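Local structure of capsule biosynthesis protein capD (3G9K) at the interface of chains B and A. The protein cleaves the poly-gamma-D-glutamate capsule of Bacillus anthracis and, as a transpeptidase, links it through an amide bond to meso-diaminopimelic acid in peptidoglycan. Coordinates in Å, arbitrary orientation; residue numbers count along the deposited sequence, not the author numbering. Chains: chain A, Capsule biosynthesis protein capD; chain B, Capsule biosynthesis protein capD.

The interface of chains B and A. Residues chain B 85-86, 239; chain A 19, 38, 56-58, 60.
B:Pro239 and A:Thr58 meet through their backbones, the carbonyl O of B:Pro239, which follows a cis peptide bond, accepting a nearly straight hydrogen bond (173° at H) from A:Thr58 N at 3.0 Å. This joins two loop segments of the large and small chains; since both chains arise from one precursor and together make up the enzyme, the contact belongs to its own heterodimer. The centre of the contact lies about 9 Å from the nucleophile A:Thr1.

Beside it, the guanidinium of B:Arg85 clasps A:Ser56 side-on with two nitrogens. NE donates to the backbone O of A:Ser56 at 2.9 Å, approaching from above the carbonyl plane, 36° out of it. NH2 donates to the hydroxyl OG of the same residue at 2.8 Å, a bond that is more bent. The A:Ser56 chi1 of 70° sets OG between its backbone N and carbonyl carbon, where NH2 reaches it while NE takes the carbonyl O; both acceptors are tilted out of the guanidinium plane. B:Arg85 reaches them by an extended run from CG to NE, with CG anti to the backbone N. Two bonds to atoms of one residue should restrict rotation of the guanidinium.

A face of that group lies against A:Thr58, whose CB sits over its centre and 3.6 Å from CZ. The hydroxyl OG1 of A:Thr58 serves its own chain instead, accepting a bond from the backbone N of A:Met60, a selenomethionine. The methyl CE of A:Met60 touches the NH1 end of the arginine, the end away from A:Ser56. The B:Pro239 ring packs through CB against CD of A:Arg57 at 3.7 Å.

A water extends the junction to B:Glu86. It lies 2.8 Å from the carbonyl O of B:Glu86 and pairs equally closely with the backbone N of A:Ser56, while the side-chain amide NE2 of A:Gln38 makes a weak contact with this water at 3.3 Å.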
loop_
_atom_site.group_PDB
_atom_site.type_symbol
_atom_site.label_atom_id
_atom_site.label_comp_id
_atom_site.label_asym_id
_atom_site.label_seq_id
_atom_site.Cartn_x
_atom_site.Cartn_y
_atom_site.Cartn_z
ATOM N N ARG B 85 -5.809 8.016 6.739
ATOM C CA ARG B 85 -6.694 7.946 5.644
ATOM C C ARG B 85 -7.490 9.247 5.596
ATOM O O ARG B 85 -7.758 9.854 6.648
ATOM C CB ARG B 85 -7.604 6.741 5.859
ATOM C CG ARG B 85 -8.448 6.392 4.694
ATOM C CD ARG B 85 -8.899 4.925 4.778
ATOM N NE ARG B 85 -9.878 4.622 3.739
ATOM C CZ ARG B 85 -9.583 4.483 2.450
ATOM N NH1 ARG B 85 -8.335 4.623 2.003
ATOM N NH2 ARG B 85 -10.551 4.190 1.595
ATOM N N GLU B 86 -7.878 9.649 4.393
ATOM C CA GLU B 86 -8.673 10.860 4.195
ATOM C C GLU B 86 -10.019 10.760 4.903
ATOM O O GLU B 86 -10.542 9.680 5.115
ATOM C CB GLU B 86 -8.892 11.177 2.714
ATOM C CG GLU B 86 -7.668 11.156 1.886
ATOM C CD GLU B 86 -7.404 9.823 1.205
ATOM O OE1 GLU B 86 -7.688 8.719 1.767
ATOM O OE2 GLU B 86 -6.871 9.897 0.072
ATOM N N PRO B 239 -10.732 0.980 9.776
ATOM C CA PRO B 239 -11.426 0.638 8.521
ATOM C C PRO B 239 -10.559 -0.096 7.463
ATOM O O PRO B 239 -11.053 -0.392 6.366
ATOM C CB PRO B 239 -11.831 2.009 7.987
ATOM C CG PRO B 239 -10.667 2.863 8.355
ATOM C CD PRO B 239 -10.209 2.350 9.741
ATOM N N THR A 19 -2.052 5.839 -0.538
ATOM C CA THR A 19 -2.854 5.837 -1.741
ATOM C C THR A 19 -3.565 7.151 -2.063
ATOM O O THR A 19 -3.737 8.023 -1.198
ATOM C CB THR A 19 -3.879 4.714 -1.657
ATOM O OG1 THR A 19 -4.460 4.495 -2.947
ATOM C CG2 THR A 19 -4.980 5.062 -0.629
ATOM N N GLN A 38 -12.388 9.641 -3.026
ATOM C CA GLN A 38 -12.757 8.932 -1.832
ATOM C C GLN A 38 -13.877 7.974 -2.214
ATOM O O GLN A 38 -14.889 8.401 -2.752
ATOM C CB GLN A 38 -13.211 9.900 -0.733
ATOM C CG GLN A 38 -13.300 9.252 0.643
ATOM C CD GLN A 38 -13.707 10.220 1.723
ATOM O OE1 GLN A 38 -13.897 11.399 1.453
ATOM N NE2 GLN A 38 -13.848 9.729 2.950
ATOM N N SER A 56 -13.665 5.898 4.838
ATOM C CA SER A 56 -14.301 4.779 4.152
ATOM C C SER A 56 -13.512 3.475 4.341
ATOM O O SER A 56 -12.333 3.485 4.710
ATOM C CB SER A 56 -14.455 5.097 2.670
ATOM O OG SER A 56 -13.205 5.093 2.043
ATOM N N ARG A 57 -14.170 2.354 4.109
ATOM C CA ARG A 57 -13.518 1.056 4.236
ATOM C C ARG A 57 -12.491 0.867 3.107
ATOM O O ARG A 57 -12.723 1.288 1.978
ATOM C CB ARG A 57 -14.564 -0.067 4.243
ATOM C CG ARG A 57 -15.576 0.019 5.426
ATOM C CD ARG A 57 -14.870 0.327 6.766
ATOM N NE ARG A 57 -15.677 0.071 7.978
ATOM C CZ ARG A 57 -15.797 -1.110 8.604
ATOM N NH1 ARG A 57 -15.178 -2.215 8.151
ATOM N NH2 ARG A 57 -16.558 -1.196 9.697
ATOM N N THR A 58 -11.354 0.250 3.422
ATOM C CA THR A 58 -10.344 -0.061 2.411
ATOM C C THR A 58 -9.838 -1.470 2.604
ATOM O O THR A 58 -9.791 -1.997 3.724
ATOM C CB THR A 58 -9.152 0.954 2.419
ATOM O OG1 THR A 58 -8.145 0.531 1.486
ATOM C CG2 THR A 58 -8.570 1.061 3.794
HETATM N N MSE A 60 -6.810 -2.288 1.864
HETATM C CA MSE A 60 -5.387 -2.190 2.231
HETATM C C MSE A 60 -5.114 -2.922 3.541
HETATM O O MSE A 60 -5.902 -2.819 4.485
HETATM C CB MSE A 60 -4.948 -0.728 2.347
HETATM C CG MSE A 60 -4.886 0.037 1.014
HETATM SE SE MSE A 60 -4.148 1.821 1.299
HETATM C CE MSE A 60 -5.670 2.739 2.133
HETATM O O HOH W 1 -11.609 7.478 3.673
#